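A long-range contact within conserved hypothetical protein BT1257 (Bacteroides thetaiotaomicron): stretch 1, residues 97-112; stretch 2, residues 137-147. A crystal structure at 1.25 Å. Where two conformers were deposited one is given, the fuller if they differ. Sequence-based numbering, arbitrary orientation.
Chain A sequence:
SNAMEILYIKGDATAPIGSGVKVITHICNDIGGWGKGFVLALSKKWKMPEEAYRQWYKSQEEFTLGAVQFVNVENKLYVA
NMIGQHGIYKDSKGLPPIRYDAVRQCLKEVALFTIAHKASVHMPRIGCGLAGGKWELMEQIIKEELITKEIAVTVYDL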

ATOM      1  N   PRO A  97       9.113  -6.075  11.243  1.00 19.64           N
ATOM      2  CA  PRO A  97       9.482  -5.234  10.089  1.00 19.22           C
ATOM      3  C   PRO A  97       8.695  -3.926   9.907  1.00 19.03           C
ATOM      4  O   PRO A  97       9.254  -2.958   9.392  1.00 18.71           O
ATOM      5  CB  PRO A  97       9.230  -6.147   8.879  1.00 19.62           C
ATOM      6  CG  PRO A  97       9.329  -7.526   9.422  1.00 20.18           C
ATOM      7  CD  PRO A  97       8.777  -7.451  10.821  1.00 19.53           C
ATOM      8  N   ILE A  98       7.423  -3.896  10.301  1.00 18.72           N
ATOM      9  CA  ILE A  98       6.577  -2.724  10.038  1.00 18.85           C
ATOM     10  C   ILE A  98       7.231  -1.440  10.570  1.00 18.27           C
ATOM     11  O   ILE A  98       7.806  -1.420  11.655  1.00 18.00           O
ATOM     12  CB  ILE A  98       5.138  -2.910  10.629  1.00 19.05           C
ATOM     13  CG1 ILE A  98       4.158  -1.884  10.050  1.00 19.82           C
ATOM     14  CG2 ILE A  98       5.127  -2.820  12.144  1.00 19.34           C
ATOM     15  CD1 ILE A  98       3.914  -2.025   8.566  1.00 21.02           C
ATOM     16  N   ARG A  99       7.156  -0.378   9.780  1.00 18.04           N
ATOM     17  CA  ARG A  99       7.616   0.939  10.222  1.00 18.00           C
ATOM     18  C   ARG A  99       6.477   1.925  10.028  1.00 17.69           C
ATOM     19  O   ARG A  99       6.181   2.341   8.903  1.00 18.13           O
ATOM     20  CB  ARG A  99       8.860   1.372   9.444  1.00 18.26           C
ATOM     21  CG  ARG A  99      10.107   0.527   9.732  1.00 18.56           C
ATOM     22  CD  ARG A  99      10.578   0.699  11.171  1.00 18.62           C
ATOM     23  NE  ARG A  99      11.820  -0.023  11.453  1.00 19.62           N
ATOM     24  CZ  ARG A  99      11.890  -1.298  11.844  1.00 20.04           C
ATOM     25  NH1 ARG A  99      10.786  -2.026  11.983  1.00 18.53           N
ATOM     26  NH2 ARG A  99      13.070  -1.857  12.078  1.00 20.27           N
ATOM     27  N   TYR A 100       5.797   2.266  11.115  1.00 18.06           N
ATOM     28  CA  TYR A 100       4.588   3.101  11.035  1.00 18.87           C
ATOM     29  C   TYR A 100       4.877   4.482  10.477  1.00 18.81           C
ATOM     30  O   TYR A 100       4.082   5.016   9.711  1.00 19.35           O
ATOM     31  CB  TYR A 100       3.900   3.220  12.394  1.00 19.31           C
ATOM     32  CG  TYR A 100       3.324   1.927  12.924  1.00 20.32           C
ATOM     33  CD1 TYR A 100       2.140   1.407  12.404  1.00 20.68           C
ATOM     34  CD2 TYR A 100       3.954   1.236  13.954  1.00 21.37           C
ATOM     35  CE1 TYR A 100       1.595   0.221  12.898  1.00 21.15           C
ATOM     36  CE2 TYR A 100       3.420   0.047  14.457  1.00 22.18           C
ATOM     37  CZ  TYR A 100       2.247  -0.454  13.918  1.00 21.10           C
ATOM     38  OH  TYR A 100       1.723  -1.622  14.416  1.00 21.96           O
ATOM     39  N   ASP A 101       6.009   5.059  10.857  1.00 19.12           N
ATOM     40  CA  ASP A 101       6.394   6.370  10.319  1.00 19.63           C
ATOM     41  C   ASP A 101       6.640   6.325   8.810  1.00 19.13           C
ATOM     42  O   ASP A 101       6.238   7.236   8.067  1.00 19.28           O
ATOM     43  CB  ASP A 101       7.577   6.991  11.083  1.00 20.50           C
ATOM     44  CG  ASP A 101       8.831   6.103  11.123  1.00 22.59           C
ATOM     45  OD1 ASP A 101       8.788   4.875  10.873  1.00 23.84           O
ATOM     46  OD2 ASP A 101       9.907   6.653  11.462  1.00 27.04           O
ATOM     47  N   ALA A 102       7.266   5.248   8.351  1.00 18.79           N
ATOM     48  CA  ALA A 102       7.461   5.050   6.923  1.00 18.33           C
ATOM     49  C   ALA A 102       6.130   4.915   6.193  1.00 18.17           C
ATOM     50  O   ALA A 102       5.923   5.539   5.149  1.00 17.70           O
ATOM     51  CB  ALA A 102       8.340   3.828   6.662  1.00 18.97           C
ATOM     52  N   VAL A 103       5.210   4.116   6.733  1.00 17.69           N
ATOM     53  CA  VAL A 103       3.903   3.964   6.106  1.00 18.04           C
ATOM     54  C   VAL A 103       3.195   5.312   6.040  1.00 17.43           C
ATOM     55  O   VAL A 103       2.593   5.631   5.030  1.00 17.47           O
ATOM     56  CB  VAL A 103       3.016   2.905   6.809  1.00 18.21           C
ATOM     57  CG1 VAL A 103       1.658   2.803   6.121  1.00 20.28           C
ATOM     58  CG2 VAL A 103       3.714   1.545   6.796  1.00 19.29           C
ATOM     59  N   ARG A 104       3.267   6.094   7.110  1.00 17.18           N
ATOM     60  CA  ARG A 104       2.647   7.421   7.099  1.00 17.59           C
ATOM     61  C   ARG A 104       3.242   8.298   5.994  1.00 17.62           C
ATOM     62  O   ARG A 104       2.495   8.947   5.251  1.00 17.91           O
ATOM     63  CB  ARG A 104       2.764   8.105   8.449  1.00 17.07           C
ATOM     64  CG  ARG A 104       2.129   9.489   8.401  1.00 16.56           C
ATOM     65  CD  ARG A 104       2.287  10.248   9.679  1.00 17.60           C
ATOM     66  NE  ARG A 104       1.587   9.651  10.812  1.00 17.17           N
ATOM     67  CZ  ARG A 104       0.303   9.863  11.090  1.00 16.04           C
ATOM     68  NH1 ARG A 104      -0.466  10.592  10.271  1.00 16.82           N
ATOM     69  NH2 ARG A 104      -0.235   9.312  12.171  1.00 17.34           N
ATOM     70  N   GLN A 105       4.565   8.295   5.867  1.00 17.70           N
ATOM     71  CA  GLN A 105       5.219   9.073   4.806  1.00 18.32           C
ATOM     72  C   GLN A 105       4.755   8.601   3.429  1.00 17.76           C
ATOM     73  O   GLN A 105       4.460   9.419   2.548  1.00 17.52           O
ATOM     74  CB  GLN A 105       6.742   9.013   4.933  1.00 18.29           C
ATOM     75  CG  GLN A 105       7.476   9.846   3.876  1.00 20.51           C
ATOM     76  CD  GLN A 105       8.969   9.943   4.097  1.00 22.27           C
ATOM     77  OE1 GLN A 105       9.602   9.041   4.649  1.00 25.99           O
ATOM     78  NE2 GLN A 105       9.546  11.067   3.678  1.00 27.69           N
ATOM     79  N   CYS A 106       4.658   7.289   3.249  1.00 17.33           N
ATOM     80  CA  CYS A 106       4.135   6.751   2.000  1.00 17.60           C
ATOM     81  C   CYS A 106       2.726   7.258   1.733  1.00 17.76           C
ATOM     82  O   CYS A 106       2.403   7.664   0.613  1.00 18.06           O
ATOM     83  CB  CYS A 106       4.088   5.225   2.052  1.00 17.99           C
ATOM     84  SG  CYS A 106       5.681   4.369   2.147  1.00 18.24           S
ATOM     85  N   LEU A 107       1.877   7.237   2.762  1.00 17.58           N
ATOM     86  CA  LEU A 107       0.497   7.651   2.607  1.00 17.60           C
ATOM     87  C   LEU A 107       0.364   9.146   2.327  1.00 17.08           C
ATOM     88  O   LEU A 107      -0.576   9.542   1.636  1.00 17.46           O
ATOM     89  CB  LEU A 107      -0.359   7.215   3.801  1.00 17.78           C
ATOM     90  CG  LEU A 107      -0.601   5.692   3.872  1.00 18.41           C
ATOM     91  CD1 LEU A 107      -1.221   5.303   5.221  1.00 19.29           C
ATOM     92  CD2 LEU A 107      -1.470   5.207   2.723  1.00 19.14           C
ATOM     93  N   LYS A 108       1.302   9.959   2.817  1.00 17.00           N
ATOM     94  CA  LYS A 108       1.316  11.380   2.444  1.00 17.02           C
ATOM     95  C   LYS A 108       1.490  11.526   0.921  1.00 17.34           C
ATOM     96  O   LYS A 108       0.847  12.374   0.287  1.00 17.32           O
ATOM     97  CB  LYS A 108       2.441  12.126   3.165  1.00 16.74           C
ATOM     98  CG  LYS A 108       2.141  12.529   4.612  1.00 17.26           C
ATOM     99  CD  LYS A 108       3.236  13.440   5.169  1.00 17.30           C
ATOM    100  CE  LYS A 108       2.865  14.072   6.500  1.00 20.22           C
ATOM    101  NZ  LYS A 108       2.519  13.089   7.546  1.00 20.19           N
ATOM    102  N   GLU A 109       2.361  10.704   0.344  1.00 17.34           N
ATOM    103  CA  GLU A 109       2.578  10.763  -1.106  1.00 18.11           C
ATOM    104  C   GLU A 109       1.364  10.211  -1.865  1.00 17.81           C
ATOM    105  O   GLU A 109       0.957  10.772  -2.900  1.00 17.71           O
ATOM    106  CB  GLU A 109       3.882  10.062  -1.512  1.00 18.63           C
ATOM    107  CG  GLU A 109       4.256  10.306  -2.980  1.00 20.47           C
ATOM    108  CD  GLU A 109       5.598   9.732  -3.376  1.00 20.98           C
ATOM    109  OE1 GLU A 109       6.418   9.424  -2.489  1.00 22.93           O
ATOM    110  OE2 GLU A 109       5.849   9.607  -4.595  1.00 22.59           O
ATOM    111  N   VAL A 110       0.764   9.138  -1.350  1.00 17.64           N
ATOM    112  CA  VAL A 110      -0.466   8.615  -1.927  1.00 18.16           C
ATOM    113  C   VAL A 110      -1.582   9.665  -1.870  1.00 17.80           C
ATOM    114  O   VAL A 110      -2.367   9.788  -2.816  1.00 18.16           O
ATOM    115  CB  VAL A 110      -0.896   7.307  -1.237  1.00 17.98           C
ATOM    116  CG1 VAL A 110      -2.288   6.872  -1.687  1.00 18.71           C
ATOM    117  CG2 VAL A 110       0.143   6.208  -1.530  1.00 19.56           C
ATOM    118  N   ALA A 111      -1.659  10.430  -0.779  1.00 17.81           N
ATOM    119  CA  ALA A 111      -2.683  11.472  -0.685  1.00 17.64           C
ATOM    120  C   ALA A 111      -2.554  12.483  -1.833  1.00 17.93           C
ATOM    121  O   ALA A 111      -3.546  12.832  -2.470  1.00 18.32           O
ATOM    122  CB  ALA A 111      -2.626  12.167   0.661  1.00 18.19           C
ATOM    123  N   LEU A 112      -1.337  12.951  -2.093  1.00 17.55           N
ATOM    124  CA  LEU A 112      -1.127  13.912  -3.181  1.00 18.16           C
ATOM    125  C   LEU A 112      -1.481  13.308  -4.533  1.00 18.09           C
ATOM    126  O   LEU A 112      -2.139  13.948  -5.351  1.00 17.95           O
ATOM    127  CB  LEU A 112       0.315  14.406  -3.189  1.00 19.57           C
ATOM    128  CG  LEU A 112       0.765  15.169  -1.947  1.00 21.83           C
ATOM    129  CD1 LEU A 112       2.264  15.378  -1.981  1.00 23.92           C
ATOM    130  CD2 LEU A 112       0.061  16.481  -1.839  1.00 24.13           C
ATOM    131  N   LEU A 137      -3.734   0.795  15.142  0.50 19.61           N
ATOM    132  CA  LEU A 137      -2.810   1.891  14.907  0.50 19.54           C
ATOM    133  C   LEU A 137      -2.784   2.290  13.422  0.50 19.22           C
ATOM    134  O   LEU A 137      -2.928   3.468  13.082  0.50 19.25           O
ATOM    135  CB  LEU A 137      -1.414   1.488  15.395  0.50 20.16           C
ATOM    136  CG  LEU A 137      -0.403   2.531  15.877  0.50 21.00           C
ATOM    137  CD1 LEU A 137       0.089   3.369  14.717  0.50 21.82           C
ATOM    138  CD2 LEU A 137      -0.961   3.405  17.010  0.50 20.05           C
HETATM  139  N   MSE A 138      -2.595   1.300  12.550  1.00 18.63           N
HETATM  140  CA  MSE A 138      -2.569   1.487  11.111  1.00 18.54           C
HETATM  141  C   MSE A 138      -3.826   2.215  10.627  1.00 18.10           C
HETATM  142  O   MSE A 138      -3.750   3.144   9.811  1.00 17.69           O
HETATM  143  CB  MSE A 138      -2.459   0.118  10.448  1.00 19.31           C
HETATM  144  CG  MSE A 138      -2.135   0.183   8.988  1.00 20.45           C
HETATM  145 SE   MSE A 138      -0.376   0.962   8.646  0.90 29.54          SE
HETATM  146  CE  MSE A 138       0.652  -0.424   9.359  1.00 28.08           C
ATOM    147  N   GLU A 139      -4.971   1.823  11.172  1.00 17.65           N
ATOM    148  CA  GLU A 139      -6.240   2.441  10.799  1.00 18.11           C
ATOM    149  C   GLU A 139      -6.239   3.942  11.097  1.00 17.65           C
ATOM    150  O   GLU A 139      -6.739   4.742  10.299  1.00 17.15           O
ATOM    151  CB  GLU A 139      -7.404   1.759  11.530  1.00 18.83           C
ATOM    152  CG  GLU A 139      -8.762   2.266  11.088  1.00 21.61           C
ATOM    153  CD  GLU A 139      -9.906   1.774  11.941  1.00 23.30           C
ATOM    154  OE1 GLU A 139      -9.698   1.582  13.157  1.00 26.09           O
ATOM    155  OE2 GLU A 139     -11.022   1.614  11.394  1.00 24.10           O
ATOM    156  N   GLN A 140      -5.666   4.320  12.233  1.00 16.48           N
ATOM    157  CA  GLN A 140      -5.622   5.728  12.638  1.00 16.57           C
ATOM    158  C   GLN A 140      -4.779   6.540  11.647  1.00 16.67           C
ATOM    159  O   GLN A 140      -5.156   7.648  11.252  1.00 16.20           O
ATOM    160  CB  GLN A 140      -5.099   5.856  14.069  1.00 16.81           C
ATOM    161  CG  GLN A 140      -5.108   7.292  14.599  1.00 17.51           C
ATOM    162  CD  GLN A 140      -6.494   7.910  14.636  1.00 19.41           C
ATOM    163  OE1 GLN A 140      -7.467   7.264  15.023  1.00 21.71           O
ATOM    164  NE2 GLN A 140      -6.586   9.184  14.257  1.00 19.90           N
ATOM    165  N   ILE A 141      -3.653   5.986  11.218  1.00 16.37           N
ATOM    166  CA  ILE A 141      -2.813   6.648  10.222  1.00 17.31           C
ATOM    167  C   ILE A 141      -3.564   6.839   8.901  1.00 17.11           C
ATOM    168  O   ILE A 141      -3.511   7.923   8.291  1.00 17.37           O
ATOM    169  CB  ILE A 141      -1.501   5.871   9.988  1.00 17.44           C
ATOM    170  CG1 ILE A 141      -0.700   5.767  11.295  1.00 17.75           C
ATOM    171  CG2 ILE A 141      -0.666   6.536   8.892  1.00 18.32           C
ATOM    172  CD1 ILE A 141       0.480   4.779  11.220  1.00 18.55           C
ATOM    173  N   ILE A 142      -4.274   5.802   8.460  1.00 16.69           N
ATOM    174  CA  ILE A 142      -5.065   5.854   7.240  1.00 17.29           C
ATOM    175  C   ILE A 142      -6.177   6.907   7.342  1.00 17.39           C
ATOM    176  O   ILE A 142      -6.405   7.675   6.387  1.00 18.11           O
ATOM    177  CB  ILE A 142      -5.638   4.459   6.932  1.00 17.42           C
ATOM    178  CG1 ILE A 142      -4.505   3.487   6.569  1.00 18.20           C
ATOM    179  CG2 ILE A 142      -6.671   4.535   5.802  1.00 18.46           C
ATOM    180  CD1 ILE A 142      -4.873   2.009   6.716  1.00 18.75           C
ATOM    181  N   LYS A 143      -6.863   6.962   8.481  1.00 17.13           N
ATOM    182  CA  LYS A 143      -7.900   7.967   8.691  1.00 18.09           C
ATOM    183  C   LYS A 143      -7.297   9.358   8.521  1.00 18.22           C
ATOM    184  O   LYS A 143      -7.842  10.199   7.801  1.00 19.43           O
ATOM    185  CB  LYS A 143      -8.504   7.837  10.088  1.00 18.28           C
ATOM    186  CG  LYS A 143      -9.481   6.695  10.274  1.00 19.70           C
ATOM    187  CD  LYS A 143      -9.907   6.620  11.734  1.00 20.62           C
ATOM    188  CE  LYS A 143     -10.817   5.434  11.980  1.00 20.98           C
ATOM    189  NZ  LYS A 143     -11.326   5.420  13.380  1.00 22.50           N
ATOM    190  N   GLU A 144      -6.176   9.606   9.191  1.00 16.69           N
ATOM    191  CA  GLU A 144      -5.574  10.925   9.180  1.00 16.57           C
ATOM    192  C   GLU A 144      -5.073  11.326   7.798  1.00 16.77           C
ATOM    193  O   GLU A 144      -5.283  12.466   7.370  1.00 17.62           O
ATOM    194  CB  GLU A 144      -4.432  10.970  10.181  1.00 16.20           C
ATOM    195  CG  GLU A 144      -4.907  10.844  11.606  1.00 16.32           C
ATOM    196  CD  GLU A 144      -3.769  10.649  12.574  1.00 18.03           C
ATOM    197  OE1 GLU A 144      -2.596  10.782  12.177  1.00 19.17           O
ATOM    198  OE2 GLU A 144      -4.057  10.365  13.751  1.00 19.82           O
ATOM    199  N   GLU A 145      -4.395  10.414   7.112  1.00 16.31           N
ATOM    200  CA  GLU A 145      -3.723  10.783   5.866  1.00 16.66           C
ATOM    201  C   GLU A 145      -4.620  10.758   4.642  1.00 17.60           C
ATOM    202  O   GLU A 145      -4.293  11.413   3.656  1.00 18.35           O
ATOM    203  CB  GLU A 145      -2.476   9.920   5.629  1.00 16.33           C
ATOM    204  CG  GLU A 145      -1.365  10.119   6.658  1.00 16.72           C
ATOM    205  CD  GLU A 145      -0.792  11.534   6.698  1.00 16.66           C
ATOM    206  OE1 GLU A 145      -1.077  12.346   5.785  1.00 17.99           O
ATOM    207  OE2 GLU A 145      -0.047  11.848   7.643  1.00 16.55           O
ATOM    208  N   LEU A 146      -5.719  10.005   4.680  1.00 16.99           N
ATOM    209  CA  LEU A 146      -6.588   9.855   3.501  1.00 17.27           C
ATOM    210  C   LEU A 146      -8.025  10.286   3.755  1.00 17.43           C
ATOM    211  O   LEU A 146      -8.540  11.189   3.092  1.00 17.41           O
ATOM    212  CB  LEU A 146      -6.539   8.416   2.951  1.00 17.84           C
ATOM    213  CG  LEU A 146      -5.160   7.933   2.489  1.00 18.29           C
ATOM    214  CD1 LEU A 146      -5.202   6.459   2.134  1.00 19.91           C
ATOM    215  CD2 LEU A 146      -4.613   8.764   1.314  1.00 20.21           C
ATOM    216  N   ILE A 147      -8.673   9.647   4.724  1.00 17.77           N
ATOM    217  CA  ILE A 147     -10.102   9.865   4.952  1.00 18.49           C
ATOM    218  C   ILE A 147     -10.446  11.330   5.220  1.00 18.54           C
ATOM    219  O   ILE A 147     -11.445  11.846   4.712  1.00 18.46           O
ATOM    220  CB  ILE A 147     -10.600   8.974   6.114  1.00 18.46           C
ATOM    221  CG1 ILE A 147     -10.598   7.501   5.700  1.00 19.61           C
ATOM    222  CG2 ILE A 147     -11.981   9.404   6.622  1.00 19.76           C
ATOM    223  CD1 ILE A 147     -11.582   7.144   4.586  1.00 18.99           C
TER

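Two helices, 100-112 and 137-147, run side by side in the same general direction, their axes 27° apart and 9.0 Å at closest approach; together they bury 734 Å². Glu145, Arg104 and Leu107 cover the most surface and organise the contact. Glu145 points toward the first helix, and its chi1 and chi2, both m, fold the carboxylate so that OE2 accepts two hydrogen bonds within salt bridges, from Arg104 NH1 (2.9 Å) and from Lys108 NZ (2.9 Å). A buried carboxylate is costly unless its charge is met, and here two cations meet it. Arg104 leaves its helix sideways, but its long chain, t at chi1 and chi2 and m at chi3, brings the guanidinium across. The edge of that group faces both acids: besides Glu145, Glu144 OE1 receives hydrogen bonds from Arg104 NH2 (2.8 Å) and NH1 (2.9 Å). Glu144 is steadied in turn by Gln140, whose NE2 donates to Glu144 OE2 at 2.8 Å. Ile141 CG2 lies over one face of the guanidinium, so the flat cation combines polar edge contacts with apolar packing.

Leu107 is the knob of the apolar layer, set among Ile141, Ile142, Glu145 and Leu146. Its CD1 lies 3.9 Å from Ile141 CG2, its CD2 4.0 Å from Leu146 CD1, and its CB 3.9 Å from Glu145 CB, so the acid contributes its aliphatic stem here as well as its charge. Further along, the backbones draw close at small Ala111, with Ala111 CA 5.9 Å from Leu146 CA and Ala111 CB 3.5 Å from Glu145 O. At the other end, Leu137 CD1 makes a CH-pi contact over one face of the Tyr100 ring, 4.0 Å from its centroid. Selenomethionine Met138 reaches inward, its SE 3.7 Å from Val103 CG1 and its CE 3.7 Å from Ile98 CD1.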